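Local coordinates for protein fanconi-associated nuclease 1 homolog (Pseudomonas aeruginosa, PDB 5Y7Q) that belongs to the FAN1 nuclease family, carrying helix-turn-helix, SAP and VRR-NUC domains in a single chain that is modelled here with bound nucleic acid, at residues Q131-L136 / Q143-H148; E327-A332 / G357-P362; A368-D373 / F561-E566; L377-P382 / E389-E394. All blocks are in the same frame, centred on the assembly; numbering follows the deposited sequence.

Contact 1: Q131-L136 / Q143-H148; sequences QLFGLL and QLFRDH
Leu132 and Phe133 of helix 129-135 meet Phe145, the first residue to leave helical backbone angles after helix 138-144, in a small apolar contact buried within the SAP domain. Leu132 and Phe145 approach from opposite directions. The branch that touches is CD2 of Leu132, which lies in the plane of the Phe145 ring at its edge, 4.0 Å from CZ. Leu132 reaches this edge because its CG stands anti to the backbone N (chi1 178°), carrying the isobutyl group across the gap. Phe133 adds a looser approach: its CE1 comes within 4.3 Å of CE1 of Phe145, the ring planes nearly parallel but so far displaced that the rings do not stack. Helices 138-144 and 156-163, joined by a longer linker, are consistent with the helix-linker-helix of a SAP motif. Helix 129-135 packs beside them, with Phe133 on Leu160, while Leu163 lies against Phe145. The Phe145 ring is held further within its own segment, where CG of Leu144 sits over the ring centre, 3.9 Å above its plane, while Phe167 makes an edge-to-face pair with it. Polar groups are kept to the margins. Lys156 NZ takes up the carbonyl oxygens of Phe133 and Leu136 where helix 129-135 ends. Beyond helix 138-144, Arg146 turns its NE back onto the carbonyl O of Gln143 at 2.8 Å, using a lone pair in the carbonyl plane.

Contact 2: E327-A332 / G357-P362; sequences EAHALA and GKLGLP
The imidazole of His329, on helix 325-337, meets the methyl groups of Leu359 and Leu361, which lie in the turn that ends helix 342-358. His329 and Leu359 also provide the closest pair of CA atoms, 8.4 Å apart. The principal interaction is an off-centre CH-pi contact: CD1 of Leu359 lies 4.1 Å from the centroid of the His329 ring, 29° from the ring normal. The same methyl carbon is 3.7 Å from CB of His329, so one branch of the leucine covers both the root of the side chain and the start of the ring. With CG anti to the backbone N (chi1 -179°), the histidine extends toward the turn. Van der Waals contact supplies the rest: Leu361 and His329 approach each other from opposite directions, CD1 of Leu361 standing 4.0 Å from NE2 of His329.

Backbone hydrogen bonding shapes the leucine side. A Schellman motif closes helix 342-358, with Gly360 as its C-prime residue at positive phi; N of Gly360 bonds to O of Gly357 at 2.9 Å, and N of Leu361 to O of Gln356. This reversal brings Leu359 and Leu361 to the same imidazole. The two successive helices pack beside this contact through Ala328 and Ala332 on Leu355, in a helical region consistent with the TPR-like part of FAN1 relatives. All three touching residues also meet a crystal neighbour. The chemistry is thus nondirectional at an exposed helix end: a polar ring offers its pi surface to one methyl and its NE2 corner to another, and the leucines restrict it through shape alone.

Contact 3: A368-D373 / F561-E566; sequences AAPEID and FCRERE
An arginine lies largely against backbone here instead of pairing with the carboxylate nearby: the guanidinium of Arg563 is laid along Ile372 and Asp373, yet its NH1 remains 5.2 Å from OD2 of Asp373. The opposite charges may still attract at that range, but they form no salt bridge. One face of the guanidinium is met by CA of Ile372, 3.8 Å above the plane and offset toward the rim. Beside it, CB of Asp373 is 3.8 Å from NH1, and the CG2 branch of Ile372 comes to 3.9 Å from NH2. The arginine gets there by a folded route. Its CG sits between the backbone N and the carbonyl carbon (chi1 81°), and a bend at chi3 (75°) turns the guanidinium along the loop. At the level of the aliphatic chain, CD of Arg563 packs 3.6 Å from O of Pro370 and 4.1 Å from CB of the same proline, which is the centre of an inverse gamma turn.

Segment 561-566 belongs to the VRR-NUC domain and lies in the C-terminal part of the helix of a beta-alpha-beta crossover, in which strand 538-545, helix 553-564 and strand 569-577 follow one another and the two strands run parallel. The loop 368-373 leads into strand 374-380, the outer neighbour of strand 569-577 in the mixed sheet. Asp373 already shares backbone hydrogen bonds with Val571, and Ile372 packs on Tyr573. Arg563 itself rests on Val569 at the start of strand 569-577.

Contact 4: L377-P382 / E389-E394; sequences LCLAFP and EWAVRE
Leu377 and Leu379, on one face of edge strand 374-380, pack against Val392 and Ala391 of helix 388-396. Both leucines belong to the packed part. CD1 of Leu377 lies 4.1 Å from both CG1 and CG2 of Val392, fitting against the two valine methyls together, and CD1 of Leu379 is 4.1 Å from CB of Ala391; only its approach to CG2 of Val392, at 4.5 Å, is longer. Val392 is buried and continues into the sheet, touching Cys572, Val574, Val544 and Leu529. Both leucines hold CG anti to the carbonyl carbon (chi1 -79° and -70°), which sends their methyls toward the helix. The loose side begins at Pro382, directed toward the helix without touching it, and includes the exposed Cys378 and Glu394. On another side of the helix, Arg393 NH2 and Glu394 OE2 form a weakly hydrogen-bonded salt bridge at 3.2 Å, while Arg393 NH1 pairs with Glu397 and bonds to O of Val403.

The segment axes approach to 10.1 Å and cross at 101°, so the helix lies across the strand and meets it at alternate residues. With only aliphatic groups touching, this union relies on shape and burial, while the charged groups find partners away from the leucines.

How the contacts relate
Contact 1 is the buried one, an aliphatic and aromatic cluster in the SAP domain, and stands far from the others, its centre 56 Å or more from each. Contact 4 is partly buried, and contacts 2 and 3 lie at the surface. Contacts 3 and 4 are the closest relatives: their first segments adjoin in sequence, one leading into strand 374-380 and the other lying mainly on it, although the two contacts do not otherwise touch. Contact 2 precedes them, at the end of helix 342-358. Chemistry follows place: contacts 1 and 4 use purely apolar side chains, whereas the surface contacts set polar flat groups against carbon, an imidazole against leucine methyls in one and a guanidinium against backbone and side-chain carbons in the other.

Contact 1: Q131-L136 / Q143-H148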
loop_
_atom_site.group_PDB
_atom_site.type_symbol
_atom_site.label_atom_id
_atom_site.label_comp_id
_atom_site.label_asym_id
_atom_site.label_seq_id
_atom_site.Cartn_x
_atom_site.Cartn_y
_atom_site.Cartn_z
ATOM N N GLN A 131 -13.484 -26.853 -3.689
ATOM C CA GLN A 131 -14.148 -26.028 -4.696
ATOM C C GLN A 131 -15.621 -26.384 -4.795
ATOM O O GLN A 131 -16.481 -25.501 -4.942
ATOM C CB GLN A 131 -13.473 -26.197 -6.054
ATOM C CG GLN A 131 -11.974 -26.462 -6.020
ATOM C CD GLN A 131 -11.387 -26.594 -7.426
ATOM O OE1 GLN A 131 -10.712 -27.570 -7.751
ATOM N NE2 GLN A 131 -11.655 -25.617 -8.263
ATOM N N LEU A 132 -15.918 -27.682 -4.723
ATOM C CA LEU A 132 -17.293 -28.139 -4.579
ATOM C C LEU A 132 -17.961 -27.448 -3.407
ATOM O O LEU A 132 -19.129 -27.056 -3.488
ATOM C CB LEU A 132 -17.318 -29.651 -4.384
ATOM C CG LEU A 132 -18.690 -30.265 -4.161
ATOM C CD1 LEU A 132 -19.517 -30.060 -5.399
ATOM C CD2 LEU A 132 -18.570 -31.750 -3.839
ATOM N N PHE A 133 -17.217 -27.263 -2.316
ATOM C CA PHE A 133 -17.765 -26.592 -1.145
ATOM C C PHE A 133 -17.981 -25.115 -1.395
ATOM O O PHE A 133 -18.879 -24.514 -0.796
ATOM C CB PHE A 133 -16.851 -26.799 0.056
ATOM C CG PHE A 133 -17.313 -27.889 0.951
ATOM C CD1 PHE A 133 -17.392 -29.189 0.484
ATOM C CD2 PHE A 133 -17.712 -27.617 2.249
ATOM C CE1 PHE A 133 -17.838 -30.199 1.306
ATOM C CE2 PHE A 133 -18.164 -28.621 3.071
ATOM C CZ PHE A 133 -18.228 -29.913 2.600
ATOM N N GLY A 134 -17.171 -24.516 -2.269
ATOM C CA GLY A 134 -17.400 -23.128 -2.634
ATOM C C GLY A 134 -18.665 -22.948 -3.447
ATOM O O GLY A 134 -19.455 -22.029 -3.199
ATOM N N LEU A 135 -18.895 -23.839 -4.410
ATOM C CA LEU A 135 -20.082 -23.710 -5.247
ATOM C C LEU A 135 -21.383 -24.025 -4.497
ATOM O O LEU A 135 -22.421 -23.435 -4.797
ATOM C CB LEU A 135 -19.936 -24.616 -6.473
ATOM C CG LEU A 135 -18.831 -24.155 -7.419
ATOM C CD1 LEU A 135 -18.154 -25.336 -8.089
ATOM C CD2 LEU A 135 -19.400 -23.192 -8.444
ATOM N N LEU A 136 -21.356 -24.895 -3.501
ATOM C CA LEU A 136 -22.585 -25.498 -2.993
ATOM C C LEU A 136 -23.054 -24.880 -1.679
ATOM O O LEU A 136 -22.259 -24.338 -0.898
ATOM C CB LEU A 136 -22.402 -26.999 -2.795
ATOM C CG LEU A 136 -22.866 -27.817 -3.985
ATOM C CD1 LEU A 136 -22.701 -29.279 -3.697
ATOM C CD2 LEU A 136 -24.300 -27.487 -4.147
ATOM N N GLN A 143 -26.984 -32.862 2.869
ATOM C CA GLN A 143 -27.770 -33.961 2.321
ATOM C C GLN A 143 -26.920 -34.879 1.448
ATOM O O GLN A 143 -27.072 -36.105 1.497
ATOM C CB GLN A 143 -28.942 -33.395 1.521
ATOM C CG GLN A 143 -29.854 -34.452 0.939
ATOM C CD GLN A 143 -30.814 -33.887 -0.086
ATOM O OE1 GLN A 143 -30.642 -32.758 -0.562
ATOM N NE2 GLN A 143 -31.838 -34.671 -0.433
ATOM N N LEU A 144 -26.021 -34.303 0.649
ATOM C CA LEU A 144 -25.254 -35.086 -0.313
ATOM C C LEU A 144 -24.456 -36.184 0.377
ATOM O O LEU A 144 -24.577 -37.369 0.042
ATOM C CB LEU A 144 -24.325 -34.169 -1.109
ATOM C CG LEU A 144 -23.393 -34.902 -2.087
ATOM C CD1 LEU A 144 -24.145 -35.947 -2.931
ATOM C CD2 LEU A 144 -22.682 -33.917 -2.996
ATOM N N PHE A 145 -23.633 -35.802 1.341
ATOM C CA PHE A 145 -22.771 -36.708 2.080
ATOM C C PHE A 145 -23.425 -37.259 3.338
ATOM O O PHE A 145 -22.709 -37.742 4.221
ATOM C CB PHE A 145 -21.458 -36.018 2.414
ATOM C CG PHE A 145 -20.765 -35.464 1.216
ATOM C CD1 PHE A 145 -20.711 -34.092 1.004
ATOM C CD2 PHE A 145 -20.193 -36.313 0.281
ATOM C CE1 PHE A 145 -20.068 -33.562 -0.116
ATOM C CE2 PHE A 145 -19.554 -35.795 -0.841
ATOM C CZ PHE A 145 -19.491 -34.412 -1.038
ATOM N N ARG A 146 -24.750 -37.116 3.472
ATOM C CA ARG A 146 -25.437 -37.472 4.713
ATOM C C ARG A 146 -25.035 -38.847 5.241
ATOM O O ARG A 146 -24.975 -39.041 6.461
ATOM C CB ARG A 146 -26.958 -37.406 4.512
ATOM C CG ARG A 146 -27.661 -38.750 4.275
ATOM C CD ARG A 146 -27.941 -38.982 2.799
ATOM N NE ARG A 146 -28.946 -38.047 2.306
ATOM C CZ ARG A 146 -30.245 -38.313 2.234
ATOM N NH1 ARG A 146 -30.711 -39.500 2.612
ATOM N NH2 ARG A 146 -31.082 -37.390 1.779
ATOM N N ASP A 147 -24.732 -39.802 4.355
ATOM C CA ASP A 147 -24.401 -41.151 4.806
ATOM C C ASP A 147 -22.997 -41.248 5.406
ATOM O O ASP A 147 -22.700 -42.228 6.105
ATOM C CB ASP A 147 -24.564 -42.152 3.649
ATOM C CG ASP A 147 -26.005 -42.217 3.110
ATOM O OD1 ASP A 147 -26.962 -42.139 3.914
ATOM O OD2 ASP A 147 -26.182 -42.348 1.879
ATOM N N HIS A 148 -22.126 -40.274 5.136
ATOM C CA HIS A 148 -20.841 -40.149 5.814
ATOM C C HIS A 148 -20.855 -39.138 6.961
ATOM O O HIS A 148 -19.799 -38.891 7.558
ATOM C CB HIS A 148 -19.740 -39.764 4.823
ATOM C CG HIS A 148 -19.674 -40.639 3.607
ATOM N ND1 HIS A 148 -20.576 -40.542 2.567
ATOM C CD2 HIS A 148 -18.797 -41.610 3.252
ATOM C CE1 HIS A 148 -20.266 -41.422 1.631
ATOM N NE2 HIS A 148 -19.190 -42.083 2.022
#

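Contact 2: E327-A332 / G357-P362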
loop_
_atom_site.group_PDB
_atom_site.type_symbol
_atom_site.label_atom_id
_atom_site.label_comp_id
_atom_site.label_asym_id
_atom_site.label_seq_id
_atom_site.Cartn_x
_atom_site.Cartn_y
_atom_site.Cartn_z
ATOM N N GLU A 327 31.041 -10.337 13.385
ATOM C CA GLU A 327 30.440 -9.909 12.132
ATOM C C GLU A 327 29.491 -8.746 12.367
ATOM O O GLU A 327 29.525 -7.749 11.644
ATOM C CB GLU A 327 29.711 -11.069 11.485
ATOM C CG GLU A 327 30.619 -12.179 11.028
ATOM C CD GLU A 327 29.872 -13.487 10.900
ATOM O OE1 GLU A 327 29.604 -14.129 11.954
ATOM O OE2 GLU A 327 29.533 -13.833 9.747
ATOM N N ALA A 328 28.644 -8.855 13.389
ATOM C CA ALA A 328 27.717 -7.782 13.707
ATOM C C ALA A 328 28.450 -6.454 13.908
ATOM O O ALA A 328 28.069 -5.422 13.342
ATOM C CB ALA A 328 26.916 -8.174 14.949
ATOM N N HIS A 329 29.527 -6.480 14.699
ATOM C CA HIS A 329 30.348 -5.295 14.915
ATOM C C HIS A 329 30.937 -4.786 13.616
ATOM O O HIS A 329 30.900 -3.584 13.347
ATOM C CB HIS A 329 31.475 -5.611 15.888
ATOM C CG HIS A 329 32.350 -4.436 16.185
ATOM N ND1 HIS A 329 33.461 -4.130 15.437
ATOM C CD2 HIS A 329 32.266 -3.477 17.136
ATOM C CE1 HIS A 329 34.038 -3.046 15.922
ATOM N NE2 HIS A 329 33.330 -2.627 16.954
ATOM N N ALA A 330 31.530 -5.688 12.820
ATOM C CA ALA A 330 32.124 -5.310 11.540
ATOM C C ALA A 330 31.116 -4.596 10.656
ATOM O O ALA A 330 31.378 -3.501 10.132
ATOM C CB ALA A 330 32.659 -6.543 10.828
ATOM N N LEU A 331 29.946 -5.203 10.495
ATOM C CA LEU A 331 28.914 -4.612 9.666
ATOM C C LEU A 331 28.478 -3.275 10.236
ATOM O O LEU A 331 28.283 -2.309 9.495
ATOM C CB LEU A 331 27.737 -5.578 9.547
ATOM C CG LEU A 331 26.643 -5.167 8.569
ATOM C CD1 LEU A 331 27.238 -4.707 7.234
ATOM C CD2 LEU A 331 25.699 -6.324 8.380
ATOM N N ALA A 332 28.356 -3.190 11.555
ATOM C CA ALA A 332 28.003 -1.918 12.172
ATOM C C ALA A 332 29.044 -0.835 11.879
ATOM O O ALA A 332 28.696 0.333 11.660
ATOM C CB ALA A 332 27.824 -2.109 13.678
ATOM N N GLY A 357 30.600 -3.488 23.772
ATOM C CA GLY A 357 30.650 -4.148 25.060
ATOM C C GLY A 357 30.742 -5.651 24.920
ATOM O O GLY A 357 31.499 -6.306 25.642
ATOM N N LYS A 358 29.995 -6.217 23.965
ATOM C CA LYS A 358 30.036 -7.659 23.770
ATOM C C LYS A 358 31.381 -8.144 23.250
ATOM O O LYS A 358 31.676 -9.331 23.379
ATOM C CB LYS A 358 28.915 -8.106 22.834
ATOM C CG LYS A 358 27.613 -8.433 23.560
ATOM C CD LYS A 358 26.411 -7.855 22.826
ATOM C CE LYS A 358 25.082 -8.224 23.487
ATOM N NZ LYS A 358 24.920 -7.619 24.836
ATOM N N LEU A 359 32.205 -7.274 22.673
ATOM C CA LEU A 359 33.567 -7.648 22.293
ATOM C C LEU A 359 34.582 -7.334 23.391
ATOM O O LEU A 359 35.796 -7.467 23.168
ATOM C CB LEU A 359 33.968 -6.966 20.982
ATOM C CG LEU A 359 33.069 -7.357 19.795
ATOM C CD1 LEU A 359 33.696 -7.010 18.444
ATOM C CD2 LEU A 359 32.699 -8.826 19.851
ATOM N N GLY A 360 34.113 -6.903 24.562
ATOM C CA GLY A 360 35.012 -6.485 25.617
ATOM C C GLY A 360 35.831 -5.263 25.279
ATOM O O GLY A 360 36.983 -5.161 25.702
ATOM N N LEU A 361 35.306 -4.396 24.532
ATOM C CA LEU A 361 35.935 -3.129 24.209
ATOM C C LEU A 361 35.536 -2.079 25.233
ATOM O O LEU A 361 34.417 -2.115 25.760
ATOM C CB LEU A 361 35.510 -2.661 22.826
ATOM C CG LEU A 361 36.037 -3.371 21.591
ATOM C CD1 LEU A 361 35.322 -2.797 20.409
ATOM C CD2 LEU A 361 37.528 -3.154 21.469
ATOM N N PRO A 362 36.435 -1.141 25.509
ATOM C CA PRO A 362 36.172 -0.141 26.550
ATOM C C PRO A 362 34.826 0.544 26.365
ATOM O O PRO A 362 34.358 0.749 25.241
ATOM C CB PRO A 362 37.334 0.841 26.389
ATOM C CG PRO A 362 38.452 -0.017 25.929
ATOM C CD PRO A 362 37.826 -1.077 25.028
#

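Contact 3: A368-D373 / F561-E566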
loop_
_atom_site.group_PDB
_atom_site.type_symbol
_atom_site.label_atom_id
_atom_site.label_comp_id
_atom_site.label_asym_id
_atom_site.label_seq_id
_atom_site.Cartn_x
_atom_site.Cartn_y
_atom_site.Cartn_z
ATOM N N ALA A 368 23.744 12.689 27.166
ATOM C CA ALA A 368 22.331 12.505 27.457
ATOM C C ALA A 368 21.484 12.994 26.281
ATOM O O ALA A 368 21.949 13.751 25.421
ATOM C CB ALA A 368 21.948 13.238 28.746
ATOM N N ALA A 369 20.229 12.524 26.231
ATOM C CA ALA A 369 19.301 12.969 25.201
ATOM C C ALA A 369 19.087 14.477 25.317
ATOM O O ALA A 369 19.245 15.055 26.400
ATOM C CB ALA A 369 17.969 12.230 25.321
ATOM N N PRO A 370 18.719 15.153 24.207
ATOM C CA PRO A 370 18.645 16.621 24.258
ATOM C C PRO A 370 17.443 17.113 25.048
ATOM O O PRO A 370 16.714 17.995 24.583
ATOM C CB PRO A 370 18.546 17.021 22.778
ATOM C CG PRO A 370 17.884 15.848 22.119
ATOM C CD PRO A 370 18.391 14.629 22.865
ATOM N N GLU A 371 17.250 16.549 26.246
ATOM C CA GLU A 371 16.305 17.037 27.244
ATOM C C GLU A 371 14.972 17.428 26.619
ATOM O O GLU A 371 14.707 18.619 26.416
ATOM C CB GLU A 371 16.925 18.200 28.023
ATOM C CG GLU A 371 18.335 17.874 28.513
ATOM C CD GLU A 371 18.791 18.736 29.677
ATOM O OE1 GLU A 371 17.940 19.409 30.296
ATOM O OE2 GLU A 371 20.007 18.726 29.972
ATOM N N ILE A 372 14.167 16.429 26.246
ATOM C CA ILE A 372 12.864 16.697 25.651
ATOM C C ILE A 372 12.099 17.674 26.524
ATOM O O ILE A 372 12.050 17.540 27.753
ATOM C CB ILE A 372 12.061 15.395 25.460
ATOM C CG1 ILE A 372 12.000 14.597 26.772
ATOM C CG2 ILE A 372 12.634 14.563 24.309
ATOM C CD1 ILE A 372 11.601 13.139 26.608
ATOM N N ASP A 373 11.462 18.646 25.886
ATOM C CA ASP A 373 10.815 19.721 26.618
ATOM C C ASP A 373 9.411 19.235 26.941
ATOM O O ASP A 373 8.524 19.245 26.090
ATOM C CB ASP A 373 10.810 20.984 25.767
ATOM C CG ASP A 373 9.783 21.984 26.216
ATOM O OD1 ASP A 373 9.677 22.232 27.439
ATOM O OD2 ASP A 373 9.084 22.524 25.333
ATOM N N PHE A 561 15.017 17.394 15.104
ATOM C CA PHE A 561 15.046 18.343 14.000
ATOM C C PHE A 561 14.388 19.657 14.389
ATOM O O PHE A 561 14.910 20.741 14.100
ATOM C CB PHE A 561 14.352 17.740 12.785
ATOM C CG PHE A 561 14.267 18.677 11.630
ATOM C CD1 PHE A 561 15.341 18.825 10.769
ATOM C CD2 PHE A 561 13.125 19.432 11.412
ATOM C CE1 PHE A 561 15.274 19.696 9.688
ATOM C CE2 PHE A 561 13.055 20.315 10.338
ATOM C CZ PHE A 561 14.128 20.446 9.471
ATOM N N CYS A 562 13.232 19.577 15.046
ATOM C CA CYS A 562 12.507 20.780 15.438
ATOM C C CYS A 562 13.269 21.590 16.486
ATOM O O CYS A 562 13.366 22.819 16.378
ATOM C CB CYS A 562 11.122 20.402 15.954
ATOM S SG CYS A 562 9.885 20.121 14.671
ATOM N N ARG A 563 13.817 20.936 17.506
ATOM C CA ARG A 563 14.502 21.714 18.527
ATOM C C ARG A 563 15.932 22.051 18.140
ATOM O O ARG A 563 16.628 22.679 18.936
ATOM C CB ARG A 563 14.458 21.000 19.892
ATOM C CG ARG A 563 15.485 19.886 20.141
ATOM C CD ARG A 563 15.290 19.250 21.541
ATOM N NE ARG A 563 14.121 18.359 21.634
ATOM C CZ ARG A 563 12.919 18.698 22.120
ATOM N NH1 ARG A 563 12.687 19.925 22.580
ATOM N NH2 ARG A 563 11.940 17.797 22.153
ATOM N N GLU A 564 16.396 21.663 16.951
ATOM C CA GLU A 564 17.607 22.275 16.405
ATOM C C GLU A 564 17.323 23.530 15.588
ATOM O O GLU A 564 18.258 24.273 15.268
ATOM C CB GLU A 564 18.375 21.271 15.543
ATOM C CG GLU A 564 19.077 20.184 16.342
ATOM C CD GLU A 564 19.488 18.993 15.488
ATOM O OE1 GLU A 564 19.024 18.892 14.326
ATOM O OE2 GLU A 564 20.276 18.158 15.987
ATOM N N ARG A 565 16.063 23.762 15.231
ATOM C CA ARG A 565 15.605 24.989 14.591
ATOM C C ARG A 565 14.991 25.980 15.567
ATOM O O ARG A 565 14.473 27.015 15.132
ATOM C CB ARG A 565 14.563 24.672 13.513
ATOM C CG ARG A 565 15.122 24.583 12.128
ATOM C CD ARG A 565 15.499 23.180 11.835
ATOM N NE ARG A 565 15.853 23.054 10.435
ATOM C CZ ARG A 565 17.038 22.657 10.004
ATOM N NH1 ARG A 565 17.979 22.344 10.889
ATOM N NH2 ARG A 565 17.270 22.565 8.693
ATOM N N GLU A 566 15.001 25.676 16.860
ATOM C CA GLU A 566 14.184 26.401 17.832
ATOM C C GLU A 566 12.751 26.517 17.305
ATOM O O GLU A 566 12.168 27.598 17.198
ATOM C CB GLU A 566 14.786 27.775 18.184
ATOM C CG GLU A 566 16.145 27.735 18.941
ATOM C CD GLU A 566 16.163 28.564 20.246
ATOM O OE1 GLU A 566 15.119 29.152 20.615
ATOM O OE2 GLU A 566 17.228 28.626 20.912
#

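Contact 4: L377-P382 / E389-E394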
loop_
_atom_site.group_PDB
_atom_site.type_symbol
_atom_site.label_atom_id
_atom_site.label_comp_id
_atom_site.label_asym_id
_atom_site.label_seq_id
_atom_site.Cartn_x
_atom_site.Cartn_y
_atom_site.Cartn_z
ATOM N N LEU A 377 0.680 16.387 32.594
ATOM C CA LEU A 377 -0.737 16.663 32.765
ATOM C C LEU A 377 -1.355 15.544 33.579
ATOM O O LEU A 377 -1.121 14.368 33.291
ATOM C CB LEU A 377 -1.468 16.757 31.432
ATOM C CG LEU A 377 -1.379 18.013 30.586
ATOM C CD1 LEU A 377 -2.307 17.854 29.394
ATOM C CD2 LEU A 377 -1.781 19.189 31.422
ATOM N N CYS A 378 -2.145 15.909 34.582
ATOM C CA CYS A 378 -2.903 14.961 35.381
ATOM C C CYS A 378 -4.375 15.240 35.090
ATOM O O CYS A 378 -4.916 16.264 35.519
ATOM C CB CYS A 378 -2.546 15.116 36.858
ATOM S SG CYS A 378 -3.462 14.116 38.031
ATOM N N LEU A 379 -5.021 14.337 34.351
ATOM C CA LEU A 379 -6.353 14.577 33.817
ATOM C C LEU A 379 -7.360 13.586 34.372
ATOM O O LEU A 379 -7.018 12.455 34.737
ATOM C CB LEU A 379 -6.372 14.468 32.297
ATOM C CG LEU A 379 -5.672 15.563 31.521
ATOM C CD1 LEU A 379 -5.780 15.212 30.059
ATOM C CD2 LEU A 379 -6.322 16.903 31.829
ATOM N N ALA A 380 -8.623 14.015 34.377
ATOM C CA ALA A 380 -9.701 13.165 34.856
ATOM C C ALA A 380 -9.739 11.868 34.060
ATOM O O ALA A 380 -9.327 11.817 32.901
ATOM C CB ALA A 380 -11.042 13.891 34.742
ATOM N N PHE A 381 -10.197 10.804 34.704
ATOM C CA PHE A 381 -10.421 9.557 33.985
ATOM C C PHE A 381 -11.742 9.644 33.226
ATOM O O PHE A 381 -12.789 9.884 33.847
ATOM C CB PHE A 381 -10.425 8.372 34.936
ATOM C CG PHE A 381 -10.213 7.052 34.248
ATOM C CD1 PHE A 381 -9.019 6.785 33.598
ATOM C CD2 PHE A 381 -11.204 6.083 34.247
ATOM C CE1 PHE A 381 -8.814 5.580 32.962
ATOM C CE2 PHE A 381 -11.006 4.874 33.610
ATOM C CZ PHE A 381 -9.806 4.624 32.969
ATOM N N PRO A 382 -11.741 9.460 31.897
ATOM C CA PRO A 382 -12.916 9.861 31.098
ATOM C C PRO A 382 -14.188 9.084 31.402
ATOM O O PRO A 382 -15.231 9.701 31.670
ATOM C CB PRO A 382 -12.446 9.628 29.651
ATOM C CG PRO A 382 -10.957 9.319 29.736
ATOM C CD PRO A 382 -10.734 8.754 31.088
ATOM N N GLU A 389 -5.303 11.397 23.199
ATOM C CA GLU A 389 -5.035 12.564 22.363
ATOM C C GLU A 389 -6.231 13.515 22.331
ATOM O O GLU A 389 -6.062 14.739 22.428
ATOM C CB GLU A 389 -4.641 12.115 20.951
ATOM C CG GLU A 389 -3.301 11.350 20.881
ATOM C CD GLU A 389 -3.434 9.829 21.062
ATOM O OE1 GLU A 389 -4.503 9.268 20.703
ATOM O OE2 GLU A 389 -2.461 9.199 21.556
ATOM N N TRP A 390 -7.449 12.972 22.223
ATOM C CA TRP A 390 -8.641 13.810 22.316
ATOM C C TRP A 390 -8.721 14.502 23.664
ATOM O O TRP A 390 -9.223 15.631 23.756
ATOM C CB TRP A 390 -9.907 12.981 22.086
ATOM C CG TRP A 390 -9.983 12.376 20.726
ATOM C CD1 TRP A 390 -9.956 11.046 20.421
ATOM C CD2 TRP A 390 -10.080 13.076 19.476
ATOM N NE1 TRP A 390 -10.037 10.873 19.060
ATOM C CE2 TRP A 390 -10.111 12.101 18.455
ATOM C CE3 TRP A 390 -10.144 14.431 19.121
ATOM C CZ2 TRP A 390 -10.208 12.435 17.101
ATOM C CZ3 TRP A 390 -10.237 14.762 17.784
ATOM C CH2 TRP A 390 -10.270 13.763 16.785
ATOM N N ALA A 391 -8.238 13.845 24.719
ATOM C CA ALA A 391 -8.322 14.444 26.044
ATOM C C ALA A 391 -7.401 15.643 26.145
ATOM O O ALA A 391 -7.813 16.717 26.603
ATOM C CB ALA A 391 -7.984 13.422 27.131
ATOM N N VAL A 392 -6.145 15.479 25.729
ATOM C CA VAL A 392 -5.244 16.619 25.779
ATOM C C VAL A 392 -5.769 17.727 24.887
ATOM O O VAL A 392 -5.765 18.904 25.272
ATOM C CB VAL A 392 -3.814 16.221 25.388
ATOM C CG1 VAL A 392 -2.958 17.443 25.364
ATOM C CG2 VAL A 392 -3.253 15.237 26.380
ATOM N N ARG A 393 -6.266 17.364 23.700
ATOM C CA ARG A 393 -6.769 18.377 22.782
ATOM C C ARG A 393 -7.898 19.188 23.417
ATOM O O ARG A 393 -7.948 20.414 23.266
ATOM C CB ARG A 393 -7.233 17.726 21.483
ATOM C CG ARG A 393 -7.341 18.711 20.352
ATOM C CD ARG A 393 -8.510 18.371 19.492
ATOM N NE ARG A 393 -9.743 18.401 20.257
ATOM C CZ ARG A 393 -10.467 19.501 20.441
ATOM N NH1 ARG A 393 -10.068 20.656 19.915
ATOM N NH2 ARG A 393 -11.584 19.456 21.159
ATOM N N GLU A 394 -8.803 18.529 24.149
ATOM C CA GLU A 394 -9.851 19.270 24.853
ATOM C C GLU A 394 -9.252 20.165 25.924
ATOM O O GLU A 394 -9.633 21.333 26.063
ATOM C CB GLU A 394 -10.859 18.313 25.490
ATOM C CG GLU A 394 -11.894 17.748 24.527
ATOM C CD GLU A 394 -13.039 18.711 24.259
ATOM O OE1 GLU A 394 -13.174 19.700 25.020
ATOM O OE2 GLU A 394 -13.800 18.469 23.291
#